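Long-range contacts in packaging enzyme P4 (Pseudomonas phage phi6, PDB 4BLO), which hydrolyses nucleoside triphosphates as a hexameric RecA-type motor and probably uses that energy to drive viral RNA into the phage capsid: residues 125-136 and 227-235; 209-217 and 243-252. All blocks are in the same frame, centred on the assembly; numbering follows the deposited sequence.

Following the chain from the N terminus, strand 120-126 leads through the nucleotide loop into helix 132-140. Further on come helix 208-222, strand 226-231 and helix 240-248. Contact 1 closes a long loop by bringing 227-235 back beside 125-136; contact 2 closes a shorter one, joining 209-217 to 243-252 round the strand between them. Their segments alternate along the chain, so the two loops cross. Contact 1 ties the phosphate-binding loop and its helix to the central sheet, while contact 2 pairs two helices on one face of that sheet. They meet directly: Met125 CE of contact 1 lies 3.6 Å from Val247 CG2 of contact 2.

Contact 1 (125-136 and 227-235); sequences MGATGSGKSITL and VVMVVNPMV. With CA (calcium ion), chain B; ADP (adenosine-5'-diphosphate), chain C.
Leu136 holds its CG anti to the backbone N (chi1 175°), which lays both methyls against strand 227-231: CD2 lies 3.9 Å from Val230 CG1, while CD1 meets Val228 CG1. Lys132 bends at chi3 and chi4 (-72° and -63°), folding its ammonium back to the beta phosphate. There NZ donates to ADP O1B at 2.7 Å and to Gly126 O at 2.9 Å, the latter from above the carbonyl plane. These bonds anchor the ammonium between the loop backbone and the beta phosphate, where the side chain of Asn232 crosses the lysine at about a right angle.

This is the strand-loop-helix of a Walker A P-loop. Its evidence is the row of backbone amides turned to the diphosphate: Lys132 N reaches O1B at 3.0 Å and Ser133 N reaches O2B at 3.1 Å, with Gly129 and Ile134 also donating. Calcium is bound by Ser133 OG (2.3 Å) and by ADP O2B (2.5 Å); Asp187 hydrogen-bonds that hydroxyl.

On the sheet face carrying Met125 and Val231, Met125 CG and CE both touch Val231 CG2, and CE also meets Pro233. Strand 226-231 lies between strands 184-187 and 120-126, with helix 132-140 on the Val228-Val230 face and helix 240-248 covering Met125 on the other.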
loop_
_atom_site.group_PDB
_atom_site.type_symbol
_atom_site.label_atom_id
_atom_site.label_comp_id
_atom_site.label_asym_id
_atom_site.label_seq_id
_atom_site.Cartn_x
_atom_site.Cartn_y
_atom_site.Cartn_z
ATOM N N MET L 125 3.244 14.390 -26.137
ATOM C CA MET L 125 4.153 14.129 -25.017
ATOM C C MET L 125 5.265 15.172 -24.887
ATOM O O MET L 125 5.574 15.887 -25.838
ATOM C CB MET L 125 4.801 12.745 -25.205
ATOM C CG MET L 125 3.932 11.595 -24.753
ATOM S SD MET L 125 4.851 10.601 -23.571
ATOM C CE MET L 125 3.560 10.132 -22.481
ATOM N N GLY L 126 5.895 15.172 -23.721
ATOM C CA GLY L 126 7.027 16.032 -23.406
ATOM C C GLY L 126 7.161 16.350 -21.940
ATOM O O GLY L 126 6.161 16.426 -21.221
ATOM N N ALA L 127 8.409 16.584 -21.485
ATOM C CA ALA L 127 8.745 17.012 -20.122
ATOM C C ALA L 127 8.141 18.403 -19.899
ATOM O O ALA L 127 7.657 18.984 -20.867
ATOM C CB ALA L 127 10.259 17.045 -19.947
ATOM N N THR L 128 8.100 18.932 -18.669
ATOM C CA THR L 128 7.524 20.263 -18.468
ATOM C C THR L 128 8.377 21.325 -19.137
ATOM O O THR L 128 9.605 21.267 -19.061
ATOM C CB THR L 128 7.307 20.590 -16.992
ATOM O OG1 THR L 128 8.437 20.204 -16.211
ATOM C CG2 THR L 128 6.037 19.977 -16.451
ATOM N N GLY L 129 7.712 22.246 -19.834
ATOM C CA GLY L 129 8.350 23.341 -20.553
ATOM C C GLY L 129 9.123 22.890 -21.779
ATOM O O GLY L 129 10.052 23.579 -22.201
ATOM N N SER L 130 8.746 21.728 -22.355
ATOM C CA SER L 130 9.366 21.148 -23.554
ATOM C C SER L 130 8.804 21.776 -24.822
ATOM O O SER L 130 9.347 21.548 -25.907
ATOM C CB SER L 130 9.153 19.636 -23.599
ATOM O OG SER L 130 7.778 19.302 -23.547
ATOM N N GLY L 131 7.713 22.522 -24.675
ATOM C CA GLY L 131 7.045 23.199 -25.768
ATOM C C GLY L 131 5.836 22.482 -26.328
ATOM O O GLY L 131 5.594 22.573 -27.527
ATOM N N LYS L 132 5.070 21.783 -25.471
ATOM C CA LYS L 132 3.865 21.056 -25.892
ATOM C C LYS L 132 2.747 22.038 -26.285
ATOM O O LYS L 132 2.261 21.983 -27.416
ATOM C CB LYS L 132 3.364 20.095 -24.794
ATOM C CG LYS L 132 4.347 19.009 -24.398
ATOM C CD LYS L 132 3.790 18.085 -23.288
ATOM C CE LYS L 132 3.703 18.729 -21.925
ATOM N NZ LYS L 132 5.028 19.143 -21.372
ATOM N N SER L 133 2.377 22.954 -25.364
ATOM C CA SER L 133 1.328 23.951 -25.553
ATOM C C SER L 133 1.647 24.886 -26.734
ATOM O O SER L 133 0.734 25.258 -27.475
ATOM C CB SER L 133 1.117 24.752 -24.271
ATOM O OG SER L 133 0.666 23.918 -23.217
ATOM N N ILE L 134 2.944 25.219 -26.926
ATOM C CA ILE L 134 3.453 26.055 -28.021
ATOM C C ILE L 134 3.256 25.325 -29.349
ATOM O O ILE L 134 2.695 25.914 -30.269
ATOM C CB ILE L 134 4.937 26.454 -27.756
ATOM C CG1 ILE L 134 5.017 27.760 -26.929
ATOM C CG2 ILE L 134 5.830 26.499 -29.015
ATOM C CD1 ILE L 134 4.428 29.109 -27.588
ATOM N N THR L 135 3.676 24.044 -29.428
ATOM C CA THR L 135 3.549 23.207 -30.626
ATOM C C THR L 135 2.066 23.036 -30.974
ATOM O O THR L 135 1.693 23.187 -32.142
ATOM C CB THR L 135 4.243 21.855 -30.423
ATOM O OG1 THR L 135 5.612 22.093 -30.133
ATOM C CG2 THR L 135 4.137 20.954 -31.644
ATOM N N LEU L 136 1.226 22.772 -29.945
ATOM C CA LEU L 136 -0.203 22.599 -30.117
ATOM C C LEU L 136 -0.870 23.835 -30.784
ATOM O O LEU L 136 -1.606 23.678 -31.758
ATOM C CB LEU L 136 -0.857 22.291 -28.754
ATOM C CG LEU L 136 -2.396 22.196 -28.730
ATOM C CD1 LEU L 136 -2.909 21.045 -29.593
ATOM C CD2 LEU L 136 -2.900 22.072 -27.328
ATOM N N VAL L 227 -8.674 13.630 -32.423
ATOM C CA VAL L 227 -8.356 14.399 -31.228
ATOM C C VAL L 227 -6.851 14.319 -30.903
ATOM O O VAL L 227 -6.233 13.272 -31.046
ATOM C CB VAL L 227 -9.238 13.919 -30.029
ATOM C CG1 VAL L 227 -8.925 14.678 -28.730
ATOM C CG2 VAL L 227 -10.732 14.002 -30.358
ATOM N N VAL L 228 -6.281 15.449 -30.463
ATOM C CA VAL L 228 -4.907 15.588 -29.976
ATOM C C VAL L 228 -4.985 15.900 -28.475
ATOM O O VAL L 228 -5.521 16.935 -28.098
ATOM C CB VAL L 228 -4.085 16.668 -30.751
ATOM C CG1 VAL L 228 -2.775 17.026 -30.017
ATOM C CG2 VAL L 228 -3.808 16.218 -32.183
ATOM N N MET L 229 -4.464 15.017 -27.635
ATOM C CA MET L 229 -4.440 15.225 -26.177
ATOM C C MET L 229 -3.020 15.449 -25.711
ATOM O O MET L 229 -2.148 14.643 -26.051
ATOM C CB MET L 229 -5.052 14.029 -25.417
ATOM C CG MET L 229 -6.504 13.793 -25.731
ATOM S SD MET L 229 -7.333 12.806 -24.467
ATOM C CE MET L 229 -6.410 11.308 -24.555
ATOM N N VAL L 230 -2.764 16.535 -24.941
ATOM C CA VAL L 230 -1.402 16.756 -24.440
ATOM C C VAL L 230 -1.289 15.977 -23.140
ATOM O O VAL L 230 -2.125 16.129 -22.241
ATOM C CB VAL L 230 -0.869 18.217 -24.357
ATOM C CG1 VAL L 230 -1.817 19.220 -24.977
ATOM C CG2 VAL L 230 -0.424 18.628 -22.952
ATOM N N VAL L 231 -0.313 15.053 -23.106
ATOM C CA VAL L 231 -0.115 14.127 -21.995
ATOM C C VAL L 231 1.250 14.434 -21.312
ATOM O O VAL L 231 2.324 14.262 -21.905
ATOM C CB VAL L 231 -0.320 12.626 -22.421
ATOM C CG1 VAL L 231 -1.702 12.421 -23.025
ATOM C CG2 VAL L 231 0.722 12.148 -23.415
ATOM N N ASN L 232 1.172 14.996 -20.089
ATOM C CA ASN L 232 2.353 15.366 -19.312
ATOM C C ASN L 232 2.527 14.340 -18.180
ATOM O O ASN L 232 1.761 14.340 -17.209
ATOM C CB ASN L 232 2.266 16.814 -18.779
ATOM C CG ASN L 232 3.591 17.417 -18.305
ATOM O OD1 ASN L 232 4.415 16.784 -17.606
ATOM N ND2 ASN L 232 3.795 18.693 -18.625
ATOM N N PRO L 233 3.523 13.440 -18.294
ATOM C CA PRO L 233 3.685 12.403 -17.257
ATOM C C PRO L 233 4.664 12.774 -16.138
ATOM O O PRO L 233 5.702 13.393 -16.398
ATOM C CB PRO L 233 4.202 11.203 -18.053
ATOM C CG PRO L 233 4.861 11.811 -19.305
ATOM C CD PRO L 233 4.490 13.264 -19.401
ATOM N N MET L 234 4.338 12.396 -14.883
ATOM C CA MET L 234 5.260 12.598 -13.768
ATOM C C MET L 234 6.258 11.445 -13.856
ATOM O O MET L 234 6.065 10.374 -13.264
ATOM C CB MET L 234 4.537 12.670 -12.412
ATOM C CG MET L 234 4.035 14.038 -12.038
ATOM S SD MET L 234 5.276 15.362 -12.087
ATOM C CE MET L 234 4.750 16.181 -13.621
ATOM N N VAL L 235 7.235 11.610 -14.741
ATOM C CA VAL L 235 8.208 10.573 -15.012
ATOM C C VAL L 235 9.588 11.204 -15.093
ATOM O O VAL L 235 9.729 12.322 -15.593
ATOM C CB VAL L 235 7.830 9.750 -16.281
ATOM C CG1 VAL L 235 7.885 10.577 -17.563
ATOM C CG2 VAL L 235 8.690 8.508 -16.411
HETATM CA CA CA B . 1.498 24.058 -21.123
HETATM P PB ADP C . 4.782 22.906 -21.927
HETATM O O1B ADP C . 5.451 21.614 -22.452
HETATM O O2B ADP C . 3.338 22.968 -22.441
HETATM O O3B ADP C . 4.784 22.924 -20.421
HETATM P PA ADP C . 5.135 25.535 -23.176
HETATM O O1A ADP C . 4.011 26.195 -22.357
HETATM O O2A ADP C . 4.625 25.226 -24.532
HETATM O O3A ADP C . 5.597 24.177 -22.460
HETATM O "O5'" ADP C . 6.377 26.512 -23.288
HETATM C "C5'" ADP C . 7.699 25.995 -23.543
HETATM C "C4'" ADP C . 8.677 27.124 -23.724
HETATM O "O4'" ADP C . 8.751 27.895 -22.506
HETATM C "C3'" ADP C . 10.107 26.668 -23.993
HETATM O "O3'" ADP C . 10.331 26.400 -25.373
HETATM C "C2'" ADP C . 10.931 27.837 -23.456
HETATM O "O2'" ADP C . 11.068 28.899 -24.394
HETATM C "C1'" ADP C . 10.092 28.277 -22.248
HETATM N N9 ADP C . 10.522 27.710 -20.969
HETATM C C8 ADP C . 9.913 26.718 -20.246
HETATM N N7 ADP C . 10.530 26.405 -19.132
HETATM C C5 ADP C . 11.629 27.257 -19.119
HETATM C C6 ADP C . 12.688 27.429 -18.201
HETATM N N6 ADP C . 12.857 26.674 -17.112
HETATM N N1 ADP C . 13.609 28.384 -18.477
HETATM C C2 ADP C . 13.483 29.097 -19.601
HETATM N N3 ADP C . 12.541 29.012 -20.545
HETATM C C4 ADP C . 11.633 28.068 -20.241
#

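Contact 2 (209-217 and 243-252)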
loop_
_atom_site.group_PDB
_atom_site.type_symbol
_atom_site.label_atom_id
_atom_site.label_comp_id
_atom_site.label_asym_id
_atom_site.label_seq_id
_atom_site.Cartn_x
_atom_site.Cartn_y
_atom_site.Cartn_z
ATOM N N PHE L 209 -2.848 3.368 -17.465
ATOM C CA PHE L 209 -2.712 4.619 -18.211
ATOM C C PHE L 209 -2.667 4.321 -19.704
ATOM O O PHE L 209 -3.335 5.000 -20.467
ATOM C CB PHE L 209 -1.457 5.379 -17.746
ATOM C CG PHE L 209 -0.892 6.394 -18.707
ATOM C CD1 PHE L 209 -1.505 7.632 -18.883
ATOM C CD2 PHE L 209 0.274 6.126 -19.418
ATOM C CE1 PHE L 209 -0.975 8.572 -19.774
ATOM C CE2 PHE L 209 0.807 7.076 -20.302
ATOM C CZ PHE L 209 0.179 8.290 -20.469
ATOM N N TYR L 210 -1.919 3.279 -20.111
ATOM C CA TYR L 210 -1.765 2.866 -21.504
ATOM C C TYR L 210 -3.038 2.237 -22.045
ATOM O O TYR L 210 -3.387 2.463 -23.206
ATOM C CB TYR L 210 -0.590 1.922 -21.667
ATOM C CG TYR L 210 0.707 2.497 -21.152
ATOM C CD1 TYR L 210 1.407 3.449 -21.881
ATOM C CD2 TYR L 210 1.238 2.090 -19.930
ATOM C CE1 TYR L 210 2.586 4.006 -21.392
ATOM C CE2 TYR L 210 2.432 2.620 -19.447
ATOM C CZ TYR L 210 3.103 3.573 -20.180
ATOM O OH TYR L 210 4.295 4.048 -19.702
ATOM N N SER L 211 -3.757 1.493 -21.200
ATOM C CA SER L 211 -5.034 0.889 -21.561
ATOM C C SER L 211 -6.077 1.978 -21.783
ATOM O O SER L 211 -6.827 1.902 -22.754
ATOM C CB SER L 211 -5.486 -0.099 -20.487
ATOM O OG SER L 211 -4.913 -1.372 -20.751
ATOM N N LEU L 212 -6.082 3.021 -20.925
ATOM C CA LEU L 212 -7.001 4.153 -21.037
ATOM C C LEU L 212 -6.795 4.922 -22.351
ATOM O O LEU L 212 -7.785 5.265 -22.991
ATOM C CB LEU L 212 -6.861 5.111 -19.844
ATOM C CG LEU L 212 -8.104 5.273 -18.937
ATOM C CD1 LEU L 212 -7.792 6.143 -17.727
ATOM C CD2 LEU L 212 -9.280 5.870 -19.691
ATOM N N LEU L 213 -5.524 5.148 -22.768
ATOM C CA LEU L 213 -5.199 5.832 -24.027
ATOM C C LEU L 213 -5.763 5.063 -25.232
ATOM O O LEU L 213 -6.322 5.690 -26.136
ATOM C CB LEU L 213 -3.677 6.011 -24.187
ATOM C CG LEU L 213 -2.997 7.149 -23.432
ATOM C CD1 LEU L 213 -1.491 7.027 -23.538
ATOM C CD2 LEU L 213 -3.400 8.501 -23.982
ATOM N N THR L 214 -5.634 3.706 -25.221
ATOM C CA THR L 214 -6.143 2.806 -26.268
ATOM C C THR L 214 -7.687 2.843 -26.311
ATOM O O THR L 214 -8.266 2.933 -27.403
ATOM C CB THR L 214 -5.625 1.381 -26.071
ATOM O OG1 THR L 214 -4.199 1.398 -26.071
ATOM C CG2 THR L 214 -6.096 0.447 -27.150
ATOM N N ASP L 215 -8.334 2.776 -25.124
ATOM C CA ASP L 215 -9.786 2.837 -24.969
ATOM C C ASP L 215 -10.315 4.199 -25.449
ATOM O O ASP L 215 -11.349 4.251 -26.118
ATOM C CB ASP L 215 -10.190 2.578 -23.505
ATOM C CG ASP L 215 -10.130 1.134 -23.056
ATOM O OD1 ASP L 215 -9.822 0.258 -23.903
ATOM O OD2 ASP L 215 -10.436 0.870 -21.869
ATOM N N ILE L 216 -9.591 5.292 -25.132
ATOM C CA ILE L 216 -9.956 6.640 -25.575
ATOM C C ILE L 216 -9.765 6.721 -27.114
ATOM O O ILE L 216 -10.662 7.195 -27.809
ATOM C CB ILE L 216 -9.169 7.729 -24.799
ATOM C CG1 ILE L 216 -9.711 7.884 -23.367
ATOM C CG2 ILE L 216 -9.184 9.053 -25.530
ATOM C CD1 ILE L 216 -8.757 8.518 -22.375
ATOM N N SER L 217 -8.634 6.196 -27.635
ATOM C CA SER L 217 -8.335 6.198 -29.068
ATOM C C SER L 217 -9.413 5.464 -29.860
ATOM O O SER L 217 -9.920 6.011 -30.837
ATOM C CB SER L 217 -6.966 5.582 -29.336
ATOM O OG SER L 217 -6.563 5.762 -30.684
ATOM N N VAL L 243 8.455 5.482 -21.902
ATOM C CA VAL L 243 7.025 5.814 -21.816
ATOM C C VAL L 243 6.492 6.227 -23.201
ATOM O O VAL L 243 5.410 5.790 -23.582
ATOM C CB VAL L 243 6.732 6.887 -20.727
ATOM C CG1 VAL L 243 5.253 7.308 -20.719
ATOM C CG2 VAL L 243 7.131 6.379 -19.345
ATOM N N PHE L 244 7.256 7.001 -23.970
ATOM C CA PHE L 244 6.800 7.404 -25.295
ATOM C C PHE L 244 6.622 6.166 -26.194
ATOM O O PHE L 244 5.556 6.007 -26.808
ATOM C CB PHE L 244 7.754 8.443 -25.929
ATOM C CG PHE L 244 7.266 8.941 -27.265
ATOM C CD1 PHE L 244 6.244 9.878 -27.345
ATOM C CD2 PHE L 244 7.805 8.447 -28.446
ATOM C CE1 PHE L 244 5.777 10.324 -28.582
ATOM C CE2 PHE L 244 7.343 8.897 -29.682
ATOM C CZ PHE L 244 6.323 9.822 -29.746
ATOM N N GLY L 245 7.635 5.294 -26.209
ATOM C CA GLY L 245 7.626 4.053 -26.978
ATOM C C GLY L 245 6.408 3.209 -26.670
ATOM O O GLY L 245 5.814 2.590 -27.564
ATOM N N GLN L 246 5.994 3.260 -25.406
ATOM C CA GLN L 246 4.848 2.534 -24.913
ATOM C C GLN L 246 3.556 3.213 -25.346
ATOM O O GLN L 246 2.597 2.524 -25.666
ATOM C CB GLN L 246 4.916 2.408 -23.386
ATOM C CG GLN L 246 6.133 1.624 -22.840
ATOM C CD GLN L 246 6.225 0.181 -23.272
ATOM O OE1 GLN L 246 5.218 -0.520 -23.336
ATOM N NE2 GLN L 246 7.431 -0.292 -23.561
ATOM N N VAL L 247 3.527 4.561 -25.368
ATOM C CA VAL L 247 2.359 5.367 -25.752
ATOM C C VAL L 247 2.118 5.225 -27.259
ATOM O O VAL L 247 0.962 5.138 -27.698
ATOM C CB VAL L 247 2.502 6.846 -25.304
ATOM C CG1 VAL L 247 1.445 7.729 -25.963
ATOM C CG2 VAL L 247 2.416 6.969 -23.778
ATOM N N MET L 248 3.202 5.149 -28.042
ATOM C CA MET L 248 3.139 4.956 -29.491
ATOM C C MET L 248 2.326 3.693 -29.849
ATOM O O MET L 248 1.580 3.702 -30.823
ATOM C CB MET L 248 4.562 4.826 -30.025
ATOM C CG MET L 248 5.103 6.039 -30.726
ATOM S SD MET L 248 6.856 5.658 -30.959
ATOM C CE MET L 248 7.254 6.642 -32.368
ATOM N N ALA L 249 2.461 2.623 -29.045
ATOM C CA ALA L 249 1.780 1.327 -29.185
ATOM C C ALA L 249 0.321 1.369 -28.663
ATOM O O ALA L 249 -0.411 0.386 -28.813
ATOM C CB ALA L 249 2.568 0.260 -28.437
ATOM N N SER L 250 -0.094 2.514 -28.072
ATOM C CA SER L 250 -1.414 2.710 -27.483
ATOM C C SER L 250 -2.246 3.820 -28.159
ATOM O O SER L 250 -3.406 4.003 -27.782
ATOM C CB SER L 250 -1.260 3.029 -25.997
ATOM O OG SER L 250 -0.555 1.997 -25.328
ATOM N N THR L 251 -1.683 4.564 -29.140
ATOM C CA THR L 251 -2.431 5.632 -29.814
ATOM C C THR L 251 -2.263 5.573 -31.351
ATOM O O THR L 251 -1.297 4.979 -31.842
ATOM C CB THR L 251 -2.002 7.027 -29.292
ATOM O OG1 THR L 251 -0.653 7.300 -29.693
ATOM C CG2 THR L 251 -2.211 7.212 -27.775
ATOM N N VAL L 252 -3.203 6.217 -32.095
ATOM C CA VAL L 252 -3.247 6.352 -33.558
ATOM C C VAL L 252 -2.164 7.387 -34.011
ATOM O O VAL L 252 -1.679 7.354 -35.159
ATOM C CB VAL L 252 -4.703 6.756 -33.980
ATOM C CG1 VAL L 252 -4.773 7.348 -35.385
ATOM C CG2 VAL L 252 -5.658 5.567 -33.853
#
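Helices 209-217 and 243-248 run side by side with axes 10.3 Å apart and crossing at -34°, and the chain beyond the second one closes in until the CA atoms of Thr214 and Ser250 are 4.9 Å apart. Both belong to the RecA-like alpha/beta core: helix 208-222 precedes strand 226-231, and helix 240-248 forms the beta-alpha-beta crossover from that strand to strand 253-258, passing over strand 120-126.

Tyr210 is the main wedge. Its CG is anti to the carbonyl carbon (chi1 -56°), which leads the ring across to the second helix, where CE1 lies 3.5 Å from Gln246 CB and OH rests against both methyls of Val243. The neighbouring Phe209 ring presents an edge to one face of this tyrosine, its CD2 standing 3.6 Å above the Tyr210 ring plane. Val247 completes the apolar cluster: CG2 comes in near the plane of the Tyr210 ring at its edge and also touches Phe209 CE2, while CG1 lies 3.9 Å from Leu213 CD1.

Towards the end of the pairing the contact turns polar. Thr214 OG1 is 3.2 Å from Ser250 O and equally close to Tyr210 O, so which carbonyl the hydroxyl donates to stays unsettled. Ser250 OG donates to Gln246 O of its own segment. Arg190 of a neighbouring subunit hydrogen-bonds both hydroxyls, and Arg195 of that subunit forms a salt bridge with Asp215, which places this helix pair at a subunit interface of the hexamer.

Further along both segments, Thr251 CG2 leans on Leu213 CB. Ser217 OG sits where the chain runs into strand 253-258: hydrogen-bonded to Val121 N of strand 120-126, it lies 3.3 Å from Val252 CG2.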